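Local coordinates for protein pectate lyase (Bacillus subtilis, PDB 5AMV) that cleaves polygalacturonate, the backbone of pectin, by calcium-dependent elimination, giving oligosaccharides with unsaturated non-reducing ends, at residues Ala320-Ile325 with Gly377-Ser382; His269-Lys274 with Tyr291-Glu296; Tyr308-Gly313 with Leu345-Thr350. All blocks are in the same frame, centred on the assembly; numbering follows the deposited sequence.

Contact 1: residues Ala320-Ile325 with Gly377-Ser382; sequences AQNNVI and GSIDAS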
loop_
_atom_site.group_PDB
_atom_site.type_symbol
_atom_site.label_atom_id
_atom_site.label_comp_id
_atom_site.label_asym_id
_atom_site.label_seq_id
_atom_site.Cartn_x
_atom_site.Cartn_y
_atom_site.Cartn_z
ATOM N N ALA A 320 -4.136 -11.967 14.409
ATOM C CA ALA A 320 -2.761 -12.207 13.998
ATOM C C ALA A 320 -2.255 -13.556 14.478
ATOM O O ALA A 320 -2.477 -13.935 15.639
ATOM C CB ALA A 320 -1.860 -11.062 14.505
ATOM N N GLN A 321 -1.650 -14.322 13.569
ATOM C CA GLN A 321 -1.074 -15.609 13.941
ATOM C C GLN A 321 0.323 -15.811 13.364
ATOM O O GLN A 321 0.553 -15.645 12.165
ATOM C CB GLN A 321 -1.938 -16.774 13.422
ATOM C CG GLN A 321 -3.318 -16.827 14.036
ATOM C CD GLN A 321 -4.174 -17.850 13.362
ATOM O OE1 GLN A 321 -4.582 -17.678 12.212
ATOM N NE2 GLN A 321 -4.447 -18.951 14.065
ATOM N N ASN A 322 1.229 -16.279 14.218
ATOM C CA ASN A 322 2.540 -16.719 13.786
ATOM C C ASN A 322 3.324 -15.725 12.916
ATOM O O ASN A 322 3.831 -16.092 11.828
ATOM C CB ASN A 322 2.482 -18.118 13.176
ATOM C CG ASN A 322 2.079 -19.180 14.220
ATOM O OD1 ASN A 322 1.746 -18.826 15.378
ATOM N ND2 ASN A 322 2.175 -20.444 13.854
ATOM N N ASN A 323 3.422 -14.499 13.420
ATOM C CA ASN A 323 4.185 -13.444 12.776
ATOM C C ASN A 323 5.483 -13.251 13.517
ATOM O O ASN A 323 5.539 -13.500 14.732
ATOM C CB ASN A 323 3.390 -12.114 12.793
ATOM C CG ASN A 323 2.126 -12.197 11.975
ATOM O OD1 ASN A 323 2.180 -12.166 10.753
ATOM N ND2 ASN A 323 0.970 -12.378 12.634
ATOM N N VAL A 324 6.508 -12.780 12.807
ATOM C CA VAL A 324 7.868 -12.711 13.391
ATOM C C VAL A 324 8.418 -11.292 13.174
ATOM O O VAL A 324 8.420 -10.826 12.021
ATOM C CB VAL A 324 8.747 -13.752 12.667
ATOM C CG1 VAL A 324 10.253 -13.658 13.156
ATOM C CG2 VAL A 324 8.218 -15.156 12.940
ATOM N N ILE A 325 8.882 -10.632 14.251
ATOM C CA ILE A 325 9.372 -9.261 14.203
ATOM C C ILE A 325 10.807 -9.250 14.712
ATOM O O ILE A 325 11.047 -9.611 15.885
ATOM C CB ILE A 325 8.463 -8.329 15.071
ATOM C CG1 ILE A 325 7.018 -8.353 14.533
ATOM C CG2 ILE A 325 8.981 -6.897 15.055
ATOM C CD1 ILE A 325 6.035 -7.659 15.504
ATOM N N GLY A 377 -5.041 -20.604 3.984
ATOM C CA GLY A 377 -4.206 -21.754 3.678
ATOM C C GLY A 377 -3.454 -22.194 4.924
ATOM O O GLY A 377 -3.760 -21.750 6.056
ATOM N N SER A 378 -2.455 -23.036 4.719
ATOM C CA SER A 378 -1.663 -23.570 5.830
ATOM C C SER A 378 -0.881 -22.485 6.562
ATOM O O SER A 378 -0.226 -21.648 5.941
ATOM C CB SER A 378 -0.709 -24.640 5.312
ATOM O OG SER A 378 -1.443 -25.792 4.962
ATOM N N ILE A 379 -0.951 -22.512 7.891
ATOM C CA ILE A 379 -0.219 -21.562 8.725
ATOM C C ILE A 379 1.100 -22.185 9.186
ATOM O O ILE A 379 1.098 -23.176 9.934
ATOM C CB ILE A 379 -1.102 -21.068 9.899
ATOM C CG1 ILE A 379 -2.392 -20.449 9.348
ATOM C CG2 ILE A 379 -0.326 -20.077 10.798
ATOM C CD1 ILE A 379 -3.360 -20.014 10.416
ATOM N N ASP A 380 2.222 -21.631 8.728
ATOM C CA ASP A 380 3.557 -22.093 9.109
ATOM C C ASP A 380 3.740 -21.867 10.593
ATOM O O ASP A 380 3.238 -20.903 11.177
ATOM C CB ASP A 380 4.668 -21.305 8.397
ATOM C CG ASP A 380 4.603 -21.412 6.880
ATOM O OD1 ASP A 380 3.981 -22.368 6.345
ATOM O OD2 ASP A 380 5.184 -20.517 6.216
ATOM N N ALA A 381 4.507 -22.755 11.196
ATOM C CA ALA A 381 5.056 -22.517 12.539
ATOM C C ALA A 381 5.878 -21.221 12.536
ATOM O O ALA A 381 6.643 -20.940 11.593
ATOM C CB ALA A 381 5.954 -23.714 12.945
ATOM N N SER A 382 5.763 -20.449 13.609
ATOM C CA SER A 382 6.544 -19.206 13.709
ATOM C C SER A 382 8.037 -19.360 13.469
ATOM O O SER A 382 8.671 -18.505 12.845
ATOM C CB SER A 382 6.313 -18.565 15.054
ATOM O OG SER A 382 4.934 -18.419 15.311
#
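A bend in one coil of the parallel beta-helix, centred on N322, meets the loop I379-S382 that leads into helix 382-392. N322 has a left-handed backbone (phi 52°, psi 51°), and its CG stands anti to the carbonyl carbon, on the side facing the loop. From there ND2 gives a hydrogen bond to the backbone O of D380, 2.9 Å long and nearly straight (N-H...O 169°), with the acceptor in the plane of the amide. S382 packs against the same carboxamide, its OG 3.1 Å from N322 CG, while that hydroxyl bonds to G349 O. On the I379 side, CG2 lies 4.0 Å from N322 ND2. I379 also crosses Q321 at about a right angle, CD1 touching OE1 at 3.2 Å; this OE1 is held by H289. Beyond the bend, V324 CG2 rests 3.4 Å from S382 O. An alanine at N322 would probably leave D380 O without its amide partner and open a gap beside S382 OG. A left-handed residue followed by an inward asparagine, here N323 bonded to N293, is typical of the tight turn between strands in the pectate lyase beta-helix.

Contact 2: residues His269-Lys274 with Tyr291-Glu296; sequences HHNRYK and YNNYYE
E296 reaches back across the neighbouring strand to K274 and R272. From its CB, a chi1 of 48° puts CG between the backbone N and the carbonyl carbon, 3.8 Å from K274 CB. CD then lies 3.6 Å from K274 CD, against the extended lysine chain. At the tip, OE2 takes R272 NE and NH2 together, each at 2.9 Å, in a side-on salt bridge with the oxygen in the guanidinium plane and the two flat groups 17° apart. OE1 accepts from a water at 2.6 Å, which also accepts from K274 NZ. The parallel strands 272-274 and 294-296 hydrogen-bond beneath this group, while Y273 and Y295 lie side by side on the other face, ring planes nearly parallel but slid apart. Toward the bend, N293 OD1 accepts from N271 N (2.8 Å) and N271 ND2 (3.0 Å), the amide planes nearly parallel (4°) but offset, ND2 tilted from the carbonyl plane: a step of the asparagine ladder. N271 OD1 takes N240 N of the preceding coil. H269 CB sits 3.4 Å from the centroid of Y291, a CH-pi contact. Two positive groups near one carboxylate would probably keep E296 ionised, and the paired amides satisfy buried polar atoms.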
loop_
_atom_site.group_PDB
_atom_site.type_symbol
_atom_site.label_atom_id
_atom_site.label_comp_id
_atom_site.label_asym_id
_atom_site.label_seq_id
_atom_site.Cartn_x
_atom_site.Cartn_y
_atom_site.Cartn_z
ATOM N N HIS A 269 -0.616 -12.416 4.249
ATOM C CA HIS A 269 0.289 -13.481 4.699
ATOM C C HIS A 269 1.566 -13.613 3.907
ATOM O O HIS A 269 1.600 -13.309 2.735
ATOM C CB HIS A 269 -0.479 -14.828 4.835
ATOM C CG HIS A 269 -0.817 -15.499 3.528
ATOM N ND1 HIS A 269 0.063 -16.342 2.873
ATOM C CD2 HIS A 269 -1.947 -15.464 2.767
ATOM C CE1 HIS A 269 -0.503 -16.787 1.763
ATOM N NE2 HIS A 269 -1.722 -16.276 1.675
ATOM N N HIS A 270 2.609 -14.115 4.580
ATOM C CA HIS A 270 3.946 -14.303 4.006
ATOM C C HIS A 270 4.523 -13.061 3.342
ATOM O O HIS A 270 5.364 -13.165 2.412
ATOM C CB HIS A 270 3.933 -15.493 3.042
ATOM C CG HIS A 270 3.698 -16.809 3.713
ATOM N ND1 HIS A 270 2.439 -17.372 3.821
ATOM C CD2 HIS A 270 4.553 -17.673 4.307
ATOM C CE1 HIS A 270 2.532 -18.534 4.453
ATOM N NE2 HIS A 270 3.802 -18.730 4.777
ATOM N N ASN A 271 4.089 -11.900 3.813
ATOM C CA ASN A 271 4.756 -10.680 3.390
ATOM C C ASN A 271 5.991 -10.335 4.194
ATOM O O ASN A 271 6.104 -10.661 5.388
ATOM C CB ASN A 271 3.787 -9.519 3.440
ATOM C CG ASN A 271 2.561 -9.775 2.609
ATOM O OD1 ASN A 271 2.616 -9.777 1.361
ATOM N ND2 ASN A 271 1.417 -9.997 3.285
ATOM N N ARG A 272 6.931 -9.669 3.522
ATOM C CA ARG A 272 8.155 -9.200 4.152
ATOM C C ARG A 272 8.139 -7.684 4.243
ATOM O O ARG A 272 7.818 -7.040 3.247
ATOM C CB ARG A 272 9.348 -9.664 3.301
ATOM C CG ARG A 272 10.708 -9.299 3.899
ATOM C CD ARG A 272 11.825 -9.868 2.991
ATOM N NE ARG A 272 13.129 -9.577 3.598
ATOM C CZ ARG A 272 14.290 -9.752 2.972
ATOM N NH1 ARG A 272 14.303 -10.200 1.716
ATOM N NH2 ARG A 272 15.425 -9.495 3.600
ATOM N N TYR A 273 8.455 -7.145 5.428
ATOM C CA TYR A 273 8.514 -5.679 5.644
ATOM C C TYR A 273 9.889 -5.383 6.194
ATOM O O TYR A 273 10.185 -5.721 7.340
ATOM C CB TYR A 273 7.439 -5.203 6.650
ATOM C CG TYR A 273 6.003 -5.573 6.264
ATOM C CD1 TYR A 273 5.475 -6.826 6.567
ATOM C CD2 TYR A 273 5.174 -4.649 5.604
ATOM C CE1 TYR A 273 4.170 -7.168 6.219
ATOM C CE2 TYR A 273 3.858 -4.960 5.301
ATOM C CZ TYR A 273 3.384 -6.228 5.568
ATOM O OH TYR A 273 2.110 -6.607 5.242
ATOM N N LYS A 274 10.731 -4.749 5.384
ATOM C CA LYS A 274 12.108 -4.469 5.794
ATOM C C LYS A 274 12.354 -2.959 5.712
ATOM O O LYS A 274 12.099 -2.319 4.691
ATOM C CB LYS A 274 13.083 -5.182 4.885
ATOM C CG LYS A 274 14.563 -4.845 5.285
ATOM C CD LYS A 274 15.538 -5.741 4.576
ATOM C CE LYS A 274 16.934 -5.367 4.994
ATOM N NZ LYS A 274 18.021 -6.257 4.459
ATOM N N TYR A 291 -1.079 -13.164 9.060
ATOM C CA TYR A 291 -0.316 -14.342 9.520
ATOM C C TYR A 291 0.950 -14.624 8.740
ATOM O O TYR A 291 1.031 -14.381 7.523
ATOM C CB TYR A 291 -1.207 -15.616 9.598
ATOM C CG TYR A 291 -1.581 -16.280 8.275
ATOM C CD1 TYR A 291 -0.775 -17.285 7.724
ATOM C CD2 TYR A 291 -2.756 -15.938 7.611
ATOM C CE1 TYR A 291 -1.091 -17.919 6.524
ATOM C CE2 TYR A 291 -3.105 -16.609 6.380
ATOM C CZ TYR A 291 -2.274 -17.581 5.880
ATOM O OH TYR A 291 -2.617 -18.237 4.702
ATOM N N ASN A 292 1.939 -15.201 9.430
ATOM C CA ASN A 292 3.183 -15.593 8.762
ATOM C C ASN A 292 3.895 -14.450 8.019
ATOM O O ASN A 292 4.502 -14.692 6.969
ATOM C CB ASN A 292 2.975 -16.777 7.770
ATOM C CG ASN A 292 2.656 -18.106 8.440
ATOM O OD1 ASN A 292 2.220 -19.038 7.758
ATOM N ND2 ASN A 292 2.889 -18.212 9.768
ATOM N N ASN A 293 3.829 -13.227 8.552
ATOM C CA ASN A 293 4.570 -12.111 7.968
ATOM C C ASN A 293 5.859 -11.934 8.747
ATOM O O ASN A 293 5.948 -12.318 9.924
ATOM C CB ASN A 293 3.708 -10.838 7.973
ATOM C CG ASN A 293 2.428 -11.001 7.192
ATOM O OD1 ASN A 293 2.418 -11.065 5.955
ATOM N ND2 ASN A 293 1.316 -11.155 7.909
ATOM N N TYR A 294 6.861 -11.332 8.097
ATOM C CA TYR A 294 8.177 -11.168 8.683
ATOM C C TYR A 294 8.490 -9.668 8.630
ATOM O O TYR A 294 8.401 -9.069 7.552
ATOM C CB TYR A 294 9.240 -11.943 7.922
ATOM C CG TYR A 294 10.593 -11.748 8.546
ATOM C CD1 TYR A 294 10.838 -12.144 9.875
ATOM C CD2 TYR A 294 11.631 -11.170 7.810
ATOM C CE1 TYR A 294 12.049 -11.973 10.453
ATOM C CE2 TYR A 294 12.904 -10.981 8.399
ATOM C CZ TYR A 294 13.096 -11.383 9.724
ATOM O OH TYR A 294 14.328 -11.189 10.285
ATOM N N TYR A 295 8.795 -9.086 9.785
ATOM C CA TYR A 295 9.067 -7.644 9.891
ATOM C C TYR A 295 10.479 -7.508 10.413
ATOM O O TYR A 295 10.868 -8.165 11.415
ATOM C CB TYR A 295 8.080 -6.953 10.889
ATOM C CG TYR A 295 6.612 -7.263 10.642
ATOM C CD1 TYR A 295 6.085 -8.495 11.013
ATOM C CD2 TYR A 295 5.775 -6.327 10.012
ATOM C CE1 TYR A 295 4.733 -8.810 10.784
ATOM C CE2 TYR A 295 4.415 -6.651 9.758
ATOM C CZ TYR A 295 3.930 -7.882 10.163
ATOM O OH TYR A 295 2.614 -8.259 9.949
ATOM N N GLU A 296 11.288 -6.637 9.782
ATOM C CA GLU A 296 12.691 -6.490 10.224
ATOM C C GLU A 296 13.124 -5.059 10.008
ATOM O O GLU A 296 12.772 -4.438 9.001
ATOM C CB GLU A 296 13.644 -7.426 9.468
ATOM C CG GLU A 296 13.425 -7.382 7.924
ATOM C CD GLU A 296 14.527 -8.106 7.153
ATOM O OE1 GLU A 296 15.717 -8.103 7.570
ATOM O OE2 GLU A 296 14.212 -8.616 6.078
HETATM O O HOH W 1 17.559 -8.851 5.889
HETATM O O HOH W 2 1.294 -7.167 8.020
#

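Contact 3: residues Tyr308-Gly313 with Leu345-Thr350; sequences YAWGIG and LYDSGT
D347, whose CB touches W310, accepts at OD2 a hydrogen bond from T350 OG1 at 2.7 Å through its anti lone pair and a second from the backbone N of A359. OD1 takes S360 N, so both oxygens are held at the start of helix 359-362, where the helix end would probably help to stabilise the negative charge. A chi1 of 77° sets CG of D347 between the backbone N and the carbonyl carbon; CB itself lies 3.9 Å from W310 CZ3. T350 and W310 reach toward each other tip to tip: OG1 lies in the indole plane, 3.8 Å from CH2. L345 comes to the same ring edge further along, its CD2 4.1 Å from W310 CE3, the two side chains crossing at about a right angle. I312 completes the apolar part, CD1 standing 4.1 Å from L345 CD1 and equally far from CD2. On the five-membered side of the indole, NE1 bonds to Y295 OH, which would help to fix how the ring is turned. The two segments thus meet through side chains in the interior of the beta-helix. Strand 310-312 pairs with 282-283 and 336-338 on one side of the coil, strand 346-348 with 317-326 on another; I336 of strand 336-338 and A320 and N323 of strand 317-326 also pack against W310.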
loop_
_atom_site.group_PDB
_atom_site.type_symbol
_atom_site.label_atom_id
_atom_site.label_comp_id
_atom_site.label_asym_id
_atom_site.label_seq_id
_atom_site.Cartn_x
_atom_site.Cartn_y
_atom_site.Cartn_z
ATOM N N TYR A 308 6.387 1.163 14.400
ATOM C CA TYR A 308 5.506 0.082 14.835
ATOM C C TYR A 308 5.118 -0.785 13.653
ATOM O O TYR A 308 5.238 -0.330 12.510
ATOM C CB TYR A 308 4.264 0.617 15.562
ATOM C CG TYR A 308 3.232 1.329 14.676
ATOM C CD1 TYR A 308 2.244 0.589 14.014
ATOM C CD2 TYR A 308 3.237 2.755 14.520
ATOM C CE1 TYR A 308 1.284 1.240 13.184
ATOM C CE2 TYR A 308 2.277 3.409 13.706
ATOM C CZ TYR A 308 1.290 2.630 13.089
ATOM O OH TYR A 308 0.299 3.232 12.320
ATOM N N ALA A 309 4.649 -2.013 13.926
ATOM C CA ALA A 309 4.142 -2.882 12.873
ATOM C C ALA A 309 2.628 -2.734 12.698
ATOM O O ALA A 309 2.157 -2.191 11.686
ATOM C CB ALA A 309 4.514 -4.359 13.168
ATOM N N TRP A 310 1.853 -3.170 13.701
ATOM C CA TRP A 310 0.379 -3.157 13.587
ATOM C C TRP A 310 -0.232 -1.914 14.209
ATOM O O TRP A 310 0.105 -1.548 15.329
ATOM C CB TRP A 310 -0.272 -4.421 14.185
ATOM C CG TRP A 310 0.345 -5.644 13.692
ATOM C CD1 TRP A 310 0.863 -5.866 12.418
ATOM C CD2 TRP A 310 0.563 -6.861 14.433
ATOM N NE1 TRP A 310 1.409 -7.135 12.351
ATOM C CE2 TRP A 310 1.233 -7.769 13.556
ATOM C CE3 TRP A 310 0.284 -7.266 15.762
ATOM C CZ2 TRP A 310 1.616 -9.056 13.948
ATOM C CZ3 TRP A 310 0.673 -8.581 16.147
ATOM C CH2 TRP A 310 1.341 -9.439 15.242
ATOM N N GLY A 311 -1.131 -1.256 13.484
ATOM C CA GLY A 311 -1.742 -0.030 14.023
ATOM C C GLY A 311 -3.160 -0.382 14.385
ATOM O O GLY A 311 -3.975 -0.713 13.511
ATOM N N ILE A 312 -3.451 -0.345 15.690
ATOM C CA ILE A 312 -4.778 -0.731 16.191
ATOM C C ILE A 312 -5.677 0.494 16.176
ATOM O O ILE A 312 -5.697 1.278 17.143
ATOM C CB ILE A 312 -4.672 -1.323 17.632
ATOM C CG1 ILE A 312 -3.515 -2.337 17.746
ATOM C CG2 ILE A 312 -6.001 -1.956 18.048
ATOM C CD1 ILE A 312 -3.464 -3.429 16.656
ATOM N N GLY A 313 -6.372 0.695 15.057
ATOM C CA GLY A 313 -7.221 1.879 14.814
ATOM C C GLY A 313 -8.640 1.636 15.325
ATOM O O GLY A 313 -8.961 0.518 15.744
ATOM N N LEU A 345 -7.116 -6.756 19.978
ATOM C CA LEU A 345 -6.163 -7.387 19.060
ATOM C C LEU A 345 -6.059 -8.842 19.478
ATOM O O LEU A 345 -5.755 -9.148 20.655
ATOM C CB LEU A 345 -4.791 -6.705 19.095
ATOM C CG LEU A 345 -3.603 -7.447 18.453
ATOM C CD1 LEU A 345 -3.784 -7.510 16.888
ATOM C CD2 LEU A 345 -2.314 -6.759 18.828
ATOM N N TYR A 346 -6.335 -9.744 18.549
ATOM C CA TYR A 346 -5.980 -11.136 18.773
ATOM C C TYR A 346 -4.584 -11.344 18.211
ATOM O O TYR A 346 -4.369 -11.084 17.043
ATOM C CB TYR A 346 -6.944 -12.098 18.051
ATOM C CG TYR A 346 -6.634 -13.564 18.261
ATOM C CD1 TYR A 346 -5.617 -14.209 17.550
ATOM C CD2 TYR A 346 -7.334 -14.306 19.207
ATOM C CE1 TYR A 346 -5.310 -15.540 17.787
ATOM C CE2 TYR A 346 -7.056 -15.635 19.429
ATOM C CZ TYR A 346 -6.051 -16.252 18.728
ATOM O OH TYR A 346 -5.756 -17.568 18.982
ATOM N N ASP A 347 -3.650 -11.822 19.025
ATOM C CA ASP A 347 -2.394 -12.304 18.458
ATOM C C ASP A 347 -1.910 -13.549 19.182
ATOM O O ASP A 347 -1.954 -13.644 20.414
ATOM C CB ASP A 347 -1.278 -11.213 18.327
ATOM C CG ASP A 347 -0.606 -10.903 19.624
ATOM O OD1 ASP A 347 -1.290 -10.355 20.507
ATOM O OD2 ASP A 347 0.599 -11.184 19.769
ATOM N N SER A 348 -1.484 -14.501 18.382
ATOM C CA SER A 348 -0.934 -15.753 18.881
ATOM C C SER A 348 0.351 -16.073 18.117
ATOM O O SER A 348 0.479 -15.790 16.928
ATOM C CB SER A 348 -1.968 -16.902 18.788
ATOM O OG SER A 348 -2.206 -17.367 17.457
ATOM N N GLY A 349 1.303 -16.669 18.796
ATOM C CA GLY A 349 2.529 -17.102 18.148
ATOM C C GLY A 349 3.464 -15.984 17.702
ATOM O O GLY A 349 4.368 -16.242 16.893
ATOM N N THR A 350 3.253 -14.766 18.206
ATOM C CA THR A 350 4.124 -13.647 17.840
ATOM C C THR A 350 5.536 -13.837 18.409
ATOM O O THR A 350 5.689 -14.092 19.610
ATOM C CB THR A 350 3.514 -12.301 18.321
ATOM O OG1 THR A 350 2.188 -12.173 17.801
ATOM C CG2 THR A 350 4.415 -11.084 17.905
#

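Contact 2 comes first in the chain and closes before the others open: sixteen residues separate its segments, and it lays strand 287-296 beside 266-274, joining successive coils. Contact 3 then opens at 308-313 and contact 1 at 320-325; they close in the same order, at 345-350 and 377-382, so these two cross. Contact 3 bridges the interior between two strand stacks, whereas contact 1 pins the segment before the C-terminal helix 382-392 on the outside. D380 joins contact 1 to contact 2 by bonds to H270 and N292, and a backbone bond from A320 N to Y346 O joins contact 1 to contact 3. Together they tie the last coils to the C-terminal region.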